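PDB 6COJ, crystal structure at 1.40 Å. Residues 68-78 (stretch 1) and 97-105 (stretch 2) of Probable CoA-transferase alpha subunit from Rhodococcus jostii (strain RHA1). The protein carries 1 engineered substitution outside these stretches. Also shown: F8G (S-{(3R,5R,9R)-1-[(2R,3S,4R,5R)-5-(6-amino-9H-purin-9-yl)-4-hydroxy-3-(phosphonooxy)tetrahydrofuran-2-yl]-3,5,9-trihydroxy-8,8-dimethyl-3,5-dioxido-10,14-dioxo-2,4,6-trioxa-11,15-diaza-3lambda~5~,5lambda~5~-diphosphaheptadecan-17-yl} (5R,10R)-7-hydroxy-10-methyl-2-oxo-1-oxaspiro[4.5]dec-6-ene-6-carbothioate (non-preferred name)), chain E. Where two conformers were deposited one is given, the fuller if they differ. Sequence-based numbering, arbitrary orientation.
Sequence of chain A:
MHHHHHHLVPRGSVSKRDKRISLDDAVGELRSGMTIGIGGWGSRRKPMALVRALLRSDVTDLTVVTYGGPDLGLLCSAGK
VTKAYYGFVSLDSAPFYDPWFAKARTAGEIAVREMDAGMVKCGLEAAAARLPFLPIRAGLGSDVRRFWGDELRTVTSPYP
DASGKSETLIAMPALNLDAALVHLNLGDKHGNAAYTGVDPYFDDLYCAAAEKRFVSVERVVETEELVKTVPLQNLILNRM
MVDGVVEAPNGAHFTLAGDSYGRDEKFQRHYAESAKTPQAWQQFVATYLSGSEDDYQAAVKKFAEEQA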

ATOM      1  N   GLY A  68     -12.719  -0.829  15.971  1.00 13.41           N
ATOM      2  CA  GLY A  68     -13.860  -1.386  16.684  1.00 13.81           C
ATOM      3  C   GLY A  68     -15.190  -0.694  16.437  1.00 14.18           C
ATOM      4  O   GLY A  68     -15.283   0.518  16.257  1.00 14.14           O
ATOM      5  N   GLY A  69     -16.240  -1.512  16.490  1.00 14.91           N
ATOM      6  CA  GLY A  69     -17.611  -1.060  16.445  1.00 15.60           C
ATOM      7  C   GLY A  69     -18.488  -2.008  17.240  1.00 14.23           C
ATOM      8  O   GLY A  69     -18.081  -2.535  18.280  1.00 15.67           O
ATOM      9  N   PRO A  70     -19.709  -2.260  16.757  1.00 14.11           N
ATOM     10  CA  PRO A  70     -20.615  -3.166  17.485  1.00 16.12           C
ATOM     11  C   PRO A  70     -20.170  -4.618  17.465  1.00 14.97           C
ATOM     12  O   PRO A  70     -20.714  -5.421  18.240  1.00 18.20           O
ATOM     13  CB  PRO A  70     -21.953  -2.980  16.763  1.00 17.50           C
ATOM     14  CG  PRO A  70     -21.552  -2.581  15.345  1.00 16.59           C
ATOM     15  CD  PRO A  70     -20.321  -1.719  15.529  1.00 17.22           C
ATOM     16  N   ASP A  71     -19.230  -4.982  16.589  1.00 16.33           N
ATOM     17  CA  ASP A  71     -18.597  -6.294  16.671  1.00 16.00           C
ATOM     18  C   ASP A  71     -17.935  -6.485  18.028  1.00 18.00           C
ATOM     19  O   ASP A  71     -18.180  -7.481  18.728  1.00 18.12           O
ATOM     20  CB  ASP A  71     -17.568  -6.458  15.540  1.00 15.13           C
ATOM     21  CG  ASP A  71     -16.485  -5.367  15.520  1.00 16.61           C
ATOM     22  OD1 ASP A  71     -16.776  -4.184  15.800  1.00 17.74           O
ATOM     23  OD2 ASP A  71     -15.321  -5.717  15.214  1.00 17.32           O
ATOM     24  N   LEU A  72     -17.103  -5.524  18.422  1.00 16.95           N
ATOM     25  CA  LEU A  72     -16.430  -5.600  19.711  1.00 16.41           C
ATOM     26  C   LEU A  72     -17.424  -5.469  20.856  1.00 18.98           C
ATOM     27  O   LEU A  72     -17.291  -6.152  21.876  1.00 17.94           O
ATOM     28  CB  LEU A  72     -15.351  -4.515  19.783  1.00 17.06           C
ATOM     29  CG  LEU A  72     -14.441  -4.535  21.009  1.00 17.42           C
ATOM     30  CD1 LEU A  72     -13.764  -5.892  21.162  1.00 20.42           C
ATOM     31  CD2 LEU A  72     -13.404  -3.421  20.913  1.00 20.63           C
ATOM     32  N   GLY A  73     -18.437  -4.611  20.701  1.00 15.88           N
ATOM     33  CA  GLY A  73     -19.464  -4.504  21.726  1.00 17.55           C
ATOM     34  C   GLY A  73     -20.170  -5.820  21.983  1.00 20.06           C
ATOM     35  O   GLY A  73     -20.324  -6.245  23.133  1.00 18.37           O
ATOM     36  N   LEU A  74     -20.604  -6.495  20.915  1.00 17.66           N
ATOM     37  CA  LEU A  74     -21.290  -7.770  21.107  1.00 16.99           C
ATOM     38  C   LEU A  74     -20.375  -8.796  21.767  1.00 17.07           C
ATOM     39  O   LEU A  74     -20.794  -9.522  22.674  1.00 16.81           O
ATOM     40  CB  LEU A  74     -21.831  -8.292  19.776  1.00 18.33           C
ATOM     41  CG  LEU A  74     -23.111  -7.633  19.258  1.00 18.38           C
ATOM     42  CD1 LEU A  74     -23.419  -8.140  17.853  1.00 21.92           C
ATOM     43  CD2 LEU A  74     -24.304  -7.876  20.197  1.00 19.80           C
ATOM     44  N   LEU A  75     -19.108  -8.861  21.345  1.00 16.24           N
ATOM     45  CA  LEU A  75     -18.190  -9.796  21.986  1.00 15.75           C
ATOM     46  C   LEU A  75     -18.014  -9.471  23.469  1.00 17.67           C
ATOM     47  O   LEU A  75     -17.953 -10.376  24.311  1.00 18.55           O
ATOM     48  CB  LEU A  75     -16.847  -9.791  21.250  1.00 16.04           C
ATOM     49  CG  LEU A  75     -16.917 -10.387  19.842  1.00 16.75           C
ATOM     50  CD1 LEU A  75     -15.599 -10.149  19.113  1.00 19.61           C
ATOM     51  CD2 LEU A  75     -17.248 -11.872  19.874  1.00 19.65           C
ATOM     52  N   CYS A  76     -17.962  -8.180  23.810  1.00 17.93           N
ATOM     53  CA  CYS A  76     -17.850  -7.793  25.214  1.00 19.14           C
ATOM     54  C   CYS A  76     -19.105  -8.154  25.989  1.00 19.59           C
ATOM     55  O   CYS A  76     -19.023  -8.531  27.166  1.00 20.46           O
ATOM     56  CB  CYS A  76     -17.569  -6.297  25.327  1.00 18.18           C
ATOM     57  SG  CYS A  76     -15.882  -5.827  24.893  1.00 19.16           S
ATOM     58  N   SER A  77     -20.276  -8.033  25.355  1.00 19.22           N
ATOM     59  CA  SER A  77     -21.512  -8.394  26.040  1.00 19.75           C
ATOM     60  C   SER A  77     -21.526  -9.855  26.469  1.00 22.79           C
ATOM     61  O   SER A  77     -22.231 -10.204  27.423  1.00 22.95           O
ATOM     62  CB  SER A  77     -22.743  -8.087  25.177  1.00 24.68           C
ATOM     63  OG  SER A  77     -22.970  -9.080  24.183  1.00 21.55           O
ATOM     64  N   ALA A  78     -20.755 -10.710  25.802  1.00 19.93           N
ATOM     65  CA  ALA A  78     -20.697 -12.125  26.136  1.00 20.60           C
ATOM     66  C   ALA A  78     -19.427 -12.491  26.885  1.00 19.15           C
ATOM     67  O   ALA A  78     -19.153 -13.684  27.074  1.00 21.11           O
ATOM     68  CB  ALA A  78     -20.843 -12.970  24.867  1.00 24.85           C
ATOM     69  N   TYR A  97     -20.439   6.120  21.137  1.00 19.86           N
ATOM     70  CA  TYR A  97     -19.655   5.187  21.926  1.00 17.91           C
ATOM     71  C   TYR A  97     -20.424   3.879  22.035  1.00 19.25           C
ATOM     72  O   TYR A  97     -21.645   3.878  22.205  1.00 21.70           O
ATOM     73  CB  TYR A  97     -19.394   5.776  23.313  1.00 20.05           C
ATOM     74  CG  TYR A  97     -18.856   7.199  23.271  1.00 20.12           C
ATOM     75  CD1 TYR A  97     -17.892   7.576  22.335  1.00 18.51           C
ATOM     76  CD2 TYR A  97     -19.326   8.165  24.152  1.00 22.16           C
ATOM     77  CE1 TYR A  97     -17.404   8.878  22.290  1.00 20.65           C
ATOM     78  CE2 TYR A  97     -18.850   9.464  24.111  1.00 22.82           C
ATOM     79  CZ  TYR A  97     -17.891   9.815  23.178  1.00 21.55           C
ATOM     80  OH  TYR A  97     -17.420  11.117  23.154  1.00 22.65           O
ATOM     81  N   ASP A  98     -19.725   2.762  21.885  1.00 17.15           N
ATOM     82  CA  ASP A  98     -20.397   1.481  22.057  1.00 15.90           C
ATOM     83  C   ASP A  98     -20.584   1.205  23.543  1.00 17.49           C
ATOM     84  O   ASP A  98     -19.597   1.185  24.290  1.00 19.42           O
ATOM     85  CB  ASP A  98     -19.633   0.337  21.406  1.00 16.99           C
ATOM     86  CG  ASP A  98     -20.368  -0.985  21.562  1.00 16.36           C
ATOM     87  OD1 ASP A  98     -20.290  -1.588  22.652  1.00 17.21           O
ATOM     88  OD2 ASP A  98     -21.069  -1.409  20.617  1.00 19.07           O
ATOM     89  N   PRO A  99     -21.813   0.977  24.007  1.00 19.40           N
ATOM     90  CA  PRO A  99     -22.050   0.867  25.454  1.00 17.92           C
ATOM     91  C   PRO A  99     -21.537  -0.424  26.056  1.00 19.44           C
ATOM     92  O   PRO A  99     -21.266  -0.457  27.261  1.00 20.55           O
ATOM     93  CB  PRO A  99     -23.578   0.966  25.565  1.00 20.31           C
ATOM     94  CG  PRO A  99     -24.071   0.402  24.245  1.00 18.91           C
ATOM     95  CD  PRO A  99     -23.051   0.863  23.217  1.00 20.30           C
ATOM     96  N   TRP A 100     -21.404  -1.493  25.270  1.00 18.39           N
ATOM     97  CA  TRP A 100     -20.867  -2.729  25.828  1.00 19.54           C
ATOM     98  C   TRP A 100     -19.352  -2.679  25.949  1.00 17.55           C
ATOM     99  O   TRP A 100     -18.785  -3.153  26.941  1.00 18.96           O
ATOM    100  CB  TRP A 100     -21.315  -3.935  25.006  1.00 18.56           C
ATOM    101  CG  TRP A 100     -22.677  -4.422  25.377  1.00 17.89           C
ATOM    102  CD1 TRP A 100     -23.805  -4.387  24.608  1.00 20.54           C
ATOM    103  CD2 TRP A 100     -23.064  -5.001  26.628  1.00 19.61           C
ATOM    104  NE1 TRP A 100     -24.870  -4.918  25.301  1.00 20.87           N
ATOM    105  CE2 TRP A 100     -24.438  -5.305  26.543  1.00 20.09           C
ATOM    106  CE3 TRP A 100     -22.374  -5.308  27.806  1.00 23.14           C
ATOM    107  CZ2 TRP A 100     -25.140  -5.895  27.595  1.00 21.19           C
ATOM    108  CZ3 TRP A 100     -23.071  -5.887  28.850  1.00 25.80           C
ATOM    109  CH2 TRP A 100     -24.437  -6.178  28.738  1.00 24.46           C
ATOM    110  N   PHE A 101     -18.676  -2.109  24.952  1.00 17.22           N
ATOM    111  CA  PHE A 101     -17.257  -1.826  25.120  1.00 16.11           C
ATOM    112  C   PHE A 101     -17.028  -0.905  26.317  1.00 16.91           C
ATOM    113  O   PHE A 101     -16.128  -1.142  27.132  1.00 18.39           O
ATOM    114  CB  PHE A 101     -16.716  -1.219  23.829  1.00 16.22           C
ATOM    115  CG  PHE A 101     -15.295  -0.752  23.928  1.00 16.86           C
ATOM    116  CD1 PHE A 101     -14.255  -1.663  24.047  1.00 16.99           C
ATOM    117  CD2 PHE A 101     -15.000   0.598  23.905  1.00 15.46           C
ATOM    118  CE1 PHE A 101     -12.941  -1.232  24.132  1.00 18.83           C
ATOM    119  CE2 PHE A 101     -13.683   1.040  23.988  1.00 16.85           C
ATOM    120  CZ  PHE A 101     -12.656   0.119  24.102  1.00 18.01           C
ATOM    121  N   ALA A 102     -17.846   0.143  26.456  1.00 16.51           N
ATOM    122  CA  ALA A 102     -17.689   1.049  27.593  1.00 20.32           C
ATOM    123  C   ALA A 102     -17.851   0.313  28.918  1.00 19.28           C
ATOM    124  O   ALA A 102     -17.089   0.547  29.861  1.00 22.27           O
ATOM    125  CB  ALA A 102     -18.695   2.201  27.496  1.00 23.57           C
ATOM    126  N   LYS A 103     -18.838  -0.581  29.005  1.00 19.17           N
ATOM    127  CA  LYS A 103     -19.048  -1.317  30.248  0.61 22.09           C
ATOM    128  C   LYS A 103     -17.859  -2.214  30.569  1.00 20.10           C
ATOM    129  O   LYS A 103     -17.423  -2.282  31.725  1.00 22.32           O
ATOM    130  CB  LYS A 103     -20.351  -2.113  30.178  0.61 24.57           C
ATOM    131  CG  LYS A 103     -21.583  -1.245  30.382  0.61 27.27           C
ATOM    132  CD  LYS A 103     -22.844  -1.873  29.801  0.61 32.42           C
ATOM    133  CE  LYS A 103     -23.674  -2.567  30.864  0.61 40.23           C
ATOM    134  NZ  LYS A 103     -22.949  -3.708  31.480  0.61 53.57           N
ATOM    135  N   ALA A 104     -17.314  -2.905  29.566  1.00 19.98           N
ATOM    136  CA  ALA A 104     -16.148  -3.748  29.810  1.00 20.10           C
ATOM    137  C   ALA A 104     -14.950  -2.916  30.254  1.00 20.66           C
ATOM    138  O   ALA A 104     -14.176  -3.340  31.122  1.00 20.87           O
ATOM    139  CB  ALA A 104     -15.814  -4.560  28.558  1.00 20.46           C
ATOM    140  N   ARG A 105     -14.791  -1.723  29.675  1.00 18.64           N
ATOM    141  CA  ARG A 105     -13.680  -0.845  30.037  1.00 17.75           C
ATOM    142  C   ARG A 105     -13.820  -0.325  31.466  1.00 20.18           C
ATOM    143  O   ARG A 105     -12.870  -0.389  32.260  1.00 20.97           O
ATOM    144  CB  ARG A 105     -13.616   0.314  29.044  1.00 19.57           C
ATOM    145  CG  ARG A 105     -13.170  -0.115  27.643  1.00 19.15           C
ATOM    146  CD  ARG A 105     -11.652  -0.201  27.569  1.00 19.13           C
ATOM    147  NE  ARG A 105     -11.060   1.127  27.600  1.00 17.59           N
ATOM    148  CZ  ARG A 105      -9.962   1.458  28.270  1.00 17.37           C
ATOM    149  NH1 ARG A 105      -9.324   0.567  29.029  1.00 17.35           N
ATOM    150  NH2 ARG A 105      -9.504   2.700  28.196  1.00 18.38           N
TER
HETATM  151  C4  F8G E 301     -16.910  12.338  33.463  1.00117.95           C
HETATM  152  C5  F8G E 301     -15.563  12.738  33.892  1.00116.78           C
HETATM  153  C6  F8G E 301     -14.787  11.789  34.726  1.00118.50           C
HETATM  154  C8  F8G E 301     -16.463  14.322  32.681  1.00114.51           C
HETATM  155  N1  F8G E 301     -15.338  10.599  35.061  1.00119.04           N
HETATM  156  N3  F8G E 301     -17.419  11.136  33.825  1.00121.48           N
HETATM  157  C1' F8G E 301     -18.728  13.324  32.111  1.00114.06           C
HETATM  158  C2  F8G E 301     -16.682  10.172  34.648  1.00120.09           C
HETATM  159  C2' F8G E 301     -19.477  14.642  32.125  1.00122.67           C
HETATM  160  C3' F8G E 301     -20.333  14.503  30.887  1.00126.06           C
HETATM  161  C4' F8G E 301     -19.417  13.801  29.920  1.00107.28           C
HETATM  162  C5' F8G E 301     -18.626  14.820  29.130  1.00 92.19           C
HETATM  163  CAA F8G E 301      -7.051  10.790  10.552  1.00 15.57           C
HETATM  164  CAB F8G E 301      -8.034  11.377  11.534  1.00 14.67           C
HETATM  165  CAC F8G E 301      -9.008  10.655  12.126  1.00 18.36           C
HETATM  166  CAD F8G E 301      -9.423   9.299  11.573  1.00 23.89           C
HETATM  167  CAE F8G E 301      -8.665   8.970  10.290  1.00 18.29           C
HETATM  168  CAF F8G E 301      -7.192   9.287  10.438  1.00 16.21           C
HETATM  169  CAG F8G E 301      -9.646  11.144  13.360  1.00 19.53           C
HETATM  170  CAI F8G E 301      -8.827   7.516   9.873  1.00 19.33           C
HETATM  171  CAK F8G E 301     -10.940   9.121  11.348  1.00 22.63           C
HETATM  172  CAL F8G E 301     -11.462   8.049  12.321  1.00 23.78           C
HETATM  173  CAM F8G E 301     -10.212   7.663  13.071  1.00 28.26           C
HETATM  174  CAQ F8G E 301     -10.307  12.643  15.537  1.00 15.79           C
HETATM  175  CAR F8G E 301     -11.721  13.069  15.181  1.00 16.88           C
HETATM  176  CAT F8G E 301     -12.814  14.020  17.113  1.00 18.44           C
HETATM  177  CAU F8G E 301     -13.944  13.837  18.109  1.00 21.43           C
HETATM  178  CAV F8G E 301     -13.805  14.692  19.363  1.00 22.85           C
HETATM  179  CAX F8G E 301     -15.994  15.329  20.128  1.00 23.42           C
HETATM  180  CAY F8G E 301     -17.121  15.152  21.113  1.00 22.56           C
HETATM  181  CAZ F8G E 301     -17.153  16.271  22.161  1.00 23.08           C
HETATM  182  CBA F8G E 301     -18.181  15.918  23.227  1.00 24.17           C
HETATM  183  CBM F8G E 301     -15.787  16.382  22.822  1.00 23.16           C
HETATM  184  CBN F8G E 301     -17.552  17.610  21.552  1.00 25.23           C
HETATM  185  N6  F8G E 301     -13.540  12.109  35.149  1.00116.58           N
HETATM  186  N7  F8G E 301     -15.352  13.967  33.378  1.00115.13           N
HETATM  187  N9  F8G E 301     -17.391  13.351  32.748  1.00115.01           N
HETATM  188  NAS F8G E 301     -12.614  12.980  16.311  1.00 16.00           N
HETATM  189  NAW F8G E 301     -14.951  14.514  20.244  1.00 20.77           N
HETATM  190  O2' F8G E 301     -20.275  14.797  33.301  1.00127.87           O
HETATM  191  O3' F8G E 301     -21.388  13.589  31.129  1.00149.83           O
HETATM  192  O4' F8G E 301     -18.531  13.028  30.728  1.00107.48           O
HETATM  193  O5' F8G E 301     -19.526  15.553  28.303  1.00 79.92           O
HETATM  194  OAH F8G E 301      -7.900  12.563  11.758  1.00 15.22           O
HETATM  195  OAJ F8G E 301     -10.477  10.436  13.917  1.00 18.02           O
HETATM  196  OAN F8G E 301     -10.110   6.895  14.002  1.00 31.19           O
HETATM  197  OAO F8G E 301      -9.054   8.336  12.551  1.00 25.07           O
HETATM  198  OBB F8G E 301     -17.814  14.643  23.730  1.00 24.37           O
HETATM  199  OBD F8G E 301     -18.429  14.587  26.245  1.00 43.85           O
HETATM  200  OBJ F8G E 301     -12.146  15.044  17.042  1.00 17.86           O
HETATM  201  OBK F8G E 301     -16.037  16.176  19.248  1.00 25.67           O
HETATM  202  OBL F8G E 301     -18.376  15.108  20.418  1.00 26.53           O
HETATM  203  OBO F8G E 301     -18.256  12.493  24.950  1.00 28.07           O
HETATM  204  OBP F8G E 301     -20.198  13.976  24.414  1.00 27.13           O
HETATM  205  OBQ F8G E 301     -20.091  16.555  26.009  1.00 66.89           O
HETATM  206  OBR F8G E 301     -17.842  16.929  27.042  1.00 85.92           O
HETATM  207  OCI F8G E 301     -23.817  12.987  31.522  1.00173.85           O
HETATM  208  OCJ F8G E 301     -22.785  14.905  32.714  1.00168.52           O
HETATM  209  OCK F8G E 301     -23.248  15.053  30.266  1.00203.96           O
HETATM  210  PBC F8G E 301     -18.744  13.912  24.817  1.00 25.67           P
HETATM  211  PBE F8G E 301     -18.988  15.965  26.852  1.00 68.91           P
HETATM  212  PCH F8G E 301     -22.860  14.147  31.412  1.00173.84           P
HETATM  213  SAP F8G E 301      -9.307  12.621  14.083  1.00 15.75           S
HETATM  214  O   HOH W   1     -18.973  -5.763  28.453  1.00 30.72           O

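How does the start of the first helix meet the second stretch? Gly69 holds the N-cap position, and its N donates to Asp71 OD1 at 2.8 Å, a bond within the stretch. Pro70 then opens the helix close to Asp98, with Pro70 CA 3.6 Å from Asp98 OD2. Asp98 is itself an N-cap: its OD1 accepts from Phe101 N at 2.9 Å in a nearly straight bond, and from Trp100 N at 2.8 Å in a weak, more bent one. The carboxylate that caps the second helix therefore also packs against the first turn of its neighbour, while Asp98 OD2 is hydrogen-bonded elsewhere in the structure.

What lets the two helices come so close? Their axes approach to 7.6 Å at an angle of 51°. Leu72 turns its end inward although its CA-to-CB bond points sideways, and its CD2 reaches Phe101 CD1 at 3.7 Å. Gly73 lies near the crossing, with Gly73 CA only 4.7 Å from Trp100 CA. Gly73 CA sits 3.2 Å from Asp98 OD1. A CB on Gly73 would fall 2.2 Å from Asp98 OD2, a clash, so the bare backbone leaves room for the capping carboxylate. On the carbonyl side, Gly73 O lies 3.1 Å from Trp100 CB, but that oxygen is already used within its own helix, accepting from Ser77 N at 2.9 Å.

What does Cys76, one turn further on, contribute? Its CA-to-CB bond points toward the second helix, and the side chain packs against main-chain and side-chain atoms of that helix and forms no hydrogen bond across to it. Cys76 CB is 3.7 Å from Trp100 O, and Cys76 SG lies 4.2 Å from Phe101 CA and 3.9 Å from Ala104 CB, where the small alanine methyl meets the sulfur. A water links the two main chains here, donating to Trp100 O at 3.0 Å and more weakly to Cys76 O at 3.1 Å, although other acceptors compete for its protons.

How does the contact end? Ser77 lays its CB over one face of the Trp100 indole, 3.5 Å from the centroid of the five-membered ring and 13° off the normal, a CH-pi contact. Its hydroxyl is engaged within its own stretch: Ser77 OG donates to Leu74 O at 2.7 Å. No direct hydrogen bond crosses between the stretches, so packing dominates their direct contact. Ala78 points away and takes no part.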